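Local coordinates for protein Baccell_00875 (Bacteroides cellulosilyticus DSM 14838, PDB 5NO8) that probably acts as a polysaccharide lyase that removes L-rhamnose caps, attached to glucuronic acid, from complex arabinogalactan proteins, at residues Gly601-Phe606 against Tyr673-Asn678. Sequence-based numbering, arbitrary orientation.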
ATOM      1  N   GLY A 601       0.629 -14.047   5.652  1.00 18.55           N
ATOM      2  CA  GLY A 601       1.737 -14.617   4.895  1.00 19.10           C
ATOM      3  C   GLY A 601       2.441 -15.745   5.598  1.00 21.12           C
ATOM      4  O   GLY A 601       2.361 -15.874   6.837  1.00 20.56           O
ATOM      5  N   LYS A 602       3.158 -16.544   4.821  1.00 20.77           N
ATOM      6  CA  LYS A 602       4.051 -17.555   5.358  1.00 21.63           C
ATOM      7  C   LYS A 602       5.196 -16.966   6.194  1.00 22.16           C
ATOM      8  O   LYS A 602       5.580 -17.546   7.213  1.00 21.58           O
ATOM      9  CB  LYS A 602       4.690 -18.378   4.239  1.00 22.83           C
ATOM     10  CG  LYS A 602       5.390 -19.623   4.780  1.00 24.05           C
ATOM     11  CD  LYS A 602       5.837 -20.531   3.657  1.00 25.11           C
ATOM     12  CE  LYS A 602       6.314 -21.880   4.161  1.00 26.44           C
ATOM     13  NZ  LYS A 602       7.040 -22.591   3.071  1.00 28.05           N
ATOM     14  N   ARG A 603       5.762 -15.848   5.743  1.00 22.07           N
ATOM     15  CA  ARG A 603       6.948 -15.265   6.401  1.00 22.71           C
ATOM     16  C   ARG A 603       6.611 -14.422   7.632  1.00 22.46           C
ATOM     17  O   ARG A 603       7.536 -14.006   8.364  1.00 23.07           O
ATOM     18  CB  ARG A 603       7.727 -14.419   5.408  1.00 24.36           C
ATOM     19  CG  ARG A 603       8.287 -15.194   4.226  1.00 28.23           C
ATOM     20  CD  ARG A 603       9.367 -16.192   4.586  1.00 32.08           C
ATOM     21  NE  ARG A 603       9.807 -16.859   3.355  1.00 40.67           N
ATOM     22  CZ  ARG A 603      10.599 -16.320   2.417  1.00 45.23           C
ATOM     23  NH1 ARG A 603      11.118 -15.089   2.557  1.00 49.73           N
ATOM     24  NH2 ARG A 603      10.899 -17.034   1.334  1.00 47.55           N
ATOM     25  N   GLU A 604       5.317 -14.120   7.810  1.00 22.19           N
ATOM     26  CA  GLU A 604       4.776 -13.444   9.000  1.00 23.75           C
ATOM     27  C   GLU A 604       5.470 -12.104   9.296  1.00 23.87           C
ATOM     28  O   GLU A 604       5.684 -11.739  10.447  1.00 25.03           O
ATOM     29  CB  GLU A 604       4.826 -14.394  10.209  1.00 26.19           C
ATOM     30  CG  GLU A 604       4.039 -15.683   9.961  1.00 27.32           C
ATOM     31  CD  GLU A 604       3.995 -16.613  11.167  1.00 31.88           C
ATOM     32  OE1 GLU A 604       4.677 -16.334  12.177  1.00 33.67           O
ATOM     33  OE2 GLU A 604       3.266 -17.631  11.099  1.00 34.11           O
ATOM     34  N   LEU A 605       5.833 -11.380   8.243  1.00 23.01           N
ATOM     35  CA  LEU A 605       6.542 -10.099   8.398  1.00 23.01           C
ATOM     36  C   LEU A 605       5.584  -8.918   8.409  1.00 21.73           C
ATOM     37  O   LEU A 605       4.934  -8.635   7.393  1.00 21.92           O
ATOM     38  CB  LEU A 605       7.531  -9.891   7.252  1.00 25.06           C
ATOM     39  CG  LEU A 605       9.007 -10.181   7.431  1.00 29.66           C
ATOM     40  CD1 LEU A 605       9.751  -9.749   6.170  1.00 27.94           C
ATOM     41  CD2 LEU A 605       9.564  -9.429   8.626  1.00 29.79           C
ATOM     42  N   PHE A 606       5.515  -8.198   9.528  1.00 19.43           N
ATOM     43  CA  PHE A 606       4.968  -6.857   9.518  1.00 19.59           C
ATOM     44  C   PHE A 606       5.836  -6.012   8.589  1.00 18.21           C
ATOM     45  O   PHE A 606       6.994  -6.332   8.349  1.00 19.82           O
ATOM     46  CB  PHE A 606       4.990  -6.215  10.907  1.00 20.43           C
ATOM     47  CG  PHE A 606       3.899  -6.684  11.817  1.00 20.17           C
ATOM     48  CD1 PHE A 606       2.611  -6.241  11.637  1.00 21.10           C
ATOM     49  CD2 PHE A 606       4.172  -7.575  12.861  1.00 21.82           C
ATOM     50  CE1 PHE A 606       1.583  -6.662  12.475  1.00 21.75           C
ATOM     51  CE2 PHE A 606       3.161  -7.991  13.711  1.00 22.07           C
ATOM     52  CZ  PHE A 606       1.859  -7.540  13.512  1.00 21.28           C
ATOM     53  N   TYR A 673       7.942 -11.438  -2.690  1.00 13.97           N
ATOM     54  CA  TYR A 673       6.540 -11.870  -2.679  1.00 13.35           C
ATOM     55  C   TYR A 673       6.416 -12.978  -1.670  1.00 14.07           C
ATOM     56  O   TYR A 673       7.150 -13.981  -1.736  1.00 13.30           O
ATOM     57  CB  TYR A 673       6.113 -12.379  -4.088  1.00 13.39           C
ATOM     58  CG  TYR A 673       5.996 -11.280  -5.081  1.00 13.45           C
ATOM     59  CD1 TYR A 673       4.881 -10.476  -5.111  1.00 13.19           C
ATOM     60  CD2 TYR A 673       7.018 -11.019  -5.994  1.00 14.19           C
ATOM     61  CE1 TYR A 673       4.772  -9.418  -6.007  1.00 13.99           C
ATOM     62  CE2 TYR A 673       6.913  -9.955  -6.887  1.00 14.56           C
ATOM     63  CZ  TYR A 673       5.774  -9.176  -6.898  1.00 13.87           C
ATOM     64  OH  TYR A 673       5.645  -8.124  -7.770  1.00 14.54           O
ATOM     65  N   ASP A 674       5.506 -12.814  -0.719  1.00 14.50           N
ATOM     66  CA  ASP A 674       5.266 -13.879   0.240  1.00 17.03           C
ATOM     67  C   ASP A 674       4.835 -15.164  -0.480  1.00 17.68           C
ATOM     68  O   ASP A 674       4.042 -15.098  -1.423  1.00 17.34           O
ATOM     69  CB  ASP A 674       4.223 -13.483   1.260  1.00 18.04           C
ATOM     70  CG  ASP A 674       4.174 -14.461   2.410  1.00 19.75           C
ATOM     71  OD1 ASP A 674       3.512 -15.511   2.237  1.00 19.06           O
ATOM     72  OD2 ASP A 674       4.867 -14.187   3.430  1.00 19.68           O
ATOM     73  N   PRO A 675       5.393 -16.317  -0.081  1.00 18.96           N
ATOM     74  CA  PRO A 675       5.127 -17.545  -0.815  1.00 19.58           C
ATOM     75  C   PRO A 675       3.752 -18.192  -0.624  1.00 18.99           C
ATOM     76  O   PRO A 675       3.531 -19.230  -1.221  1.00 18.41           O
ATOM     77  CB  PRO A 675       6.225 -18.483  -0.340  1.00 21.57           C
ATOM     78  CG  PRO A 675       6.679 -17.955   0.952  1.00 21.40           C
ATOM     79  CD  PRO A 675       6.497 -16.481   0.882  1.00 20.49           C
ATOM     80  N   TYR A 676       2.869 -17.627   0.202  1.00 17.22           N
ATOM     81  CA  TYR A 676       1.491 -18.112   0.271  1.00 17.62           C
ATOM     82  C   TYR A 676       0.626 -17.382  -0.734  1.00 16.70           C
ATOM     83  O   TYR A 676       0.677 -16.158  -0.813  1.00 15.96           O
ATOM     84  CB  TYR A 676       0.830 -17.911   1.654  1.00 17.80           C
ATOM     85  CG  TYR A 676       1.176 -18.922   2.740  1.00 19.59           C
ATOM     86  CD1 TYR A 676       1.910 -20.084   2.477  1.00 20.26           C
ATOM     87  CD2 TYR A 676       0.730 -18.718   4.050  1.00 20.33           C
ATOM     88  CE1 TYR A 676       2.196 -21.011   3.487  1.00 21.66           C
ATOM     89  CE2 TYR A 676       1.025 -19.636   5.063  1.00 21.11           C
ATOM     90  CZ  TYR A 676       1.765 -20.762   4.775  1.00 22.66           C
ATOM     91  OH  TYR A 676       2.082 -21.676   5.758  1.00 23.37           O
ATOM     92  N   ALA A 677      -0.205 -18.135  -1.450  1.00 16.83           N
ATOM     93  CA  ALA A 677      -1.428 -17.572  -2.031  1.00 16.95           C
ATOM     94  C   ALA A 677      -2.507 -17.746  -0.965  1.00 17.86           C
ATOM     95  O   ALA A 677      -2.816 -18.873  -0.542  1.00 18.97           O
ATOM     96  CB  ALA A 677      -1.816 -18.292  -3.296  1.00 16.89           C
ATOM     97  N   ASN A 678      -3.030 -16.630  -0.496  1.00 17.43           N
ATOM     98  CA  ASN A 678      -4.008 -16.629   0.549  1.00 17.84           C
ATOM     99  C   ASN A 678      -5.253 -15.918   0.048  1.00 17.38           C
ATOM    100  O   ASN A 678      -6.140 -16.569  -0.519  1.00 19.20           O
ATOM    101  CB  ASN A 678      -3.356 -16.049   1.836  1.00 17.77           C
ATOM    102  CG  ASN A 678      -4.258 -16.149   3.034  1.00 18.46           C
ATOM    103  OD1 ASN A 678      -5.466 -16.108   2.874  1.00 19.40           O
ATOM    104  ND2 ASN A 678      -3.680 -16.279   4.257  1.00 18.19           N
TER
HETATM  105  O   HOH W   1       5.433 -11.936   5.008  1.00 23.83           O
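An Asx turn at D674, in the broken strand 672-677 of a small antiparallel sheet, receives the loop that follows helix 596-600. CG of D674 is anti to its backbone N (chi1 -168°), which brings the carboxylate up to two successive amides of the loop. D674 OD1 accepts from K602 N at 2.8 Å and D674 OD2 from R603 N at 3.0 Å, each through its syn lone pair; the second bond is nearly straight (168°). D674 OD1 spends its anti lone pair on Y676 N, 3.0 Å away, closing the turn, so this oxygen has two amide donors. Aspartate suits the place because its short side chain serves its own turn and the loop together. G601 CA lies against the carboxylate; a CB there would clash with D674 OD2, which suits glycine to the place. An alanine in place of D674 would lose all three amide bonds and would probably let the loop drift from the strand.

Beside this buried polar centre, K602 lays CB over the middle of the Y676 ring, 3.6 Å from its centroid, a CH-pi contact that a flat tyrosine face accommodates well. Its extended chain runs on past P675 CG, and NZ reaches salt bridges with E372 and D370. The contact loosens at exposed R603, whose chain, bent at chi2 (-67°), brings CG of R603 no nearer than 4.0 Å to P675 CD; its NH2 pairs with E372 rather than with D674. Beyond the two direct amide bonds, a water carries the link onward: it donates to D674 OD2 at 2.8 Å and accepts only weakly from L605 N, at 3.3 Å.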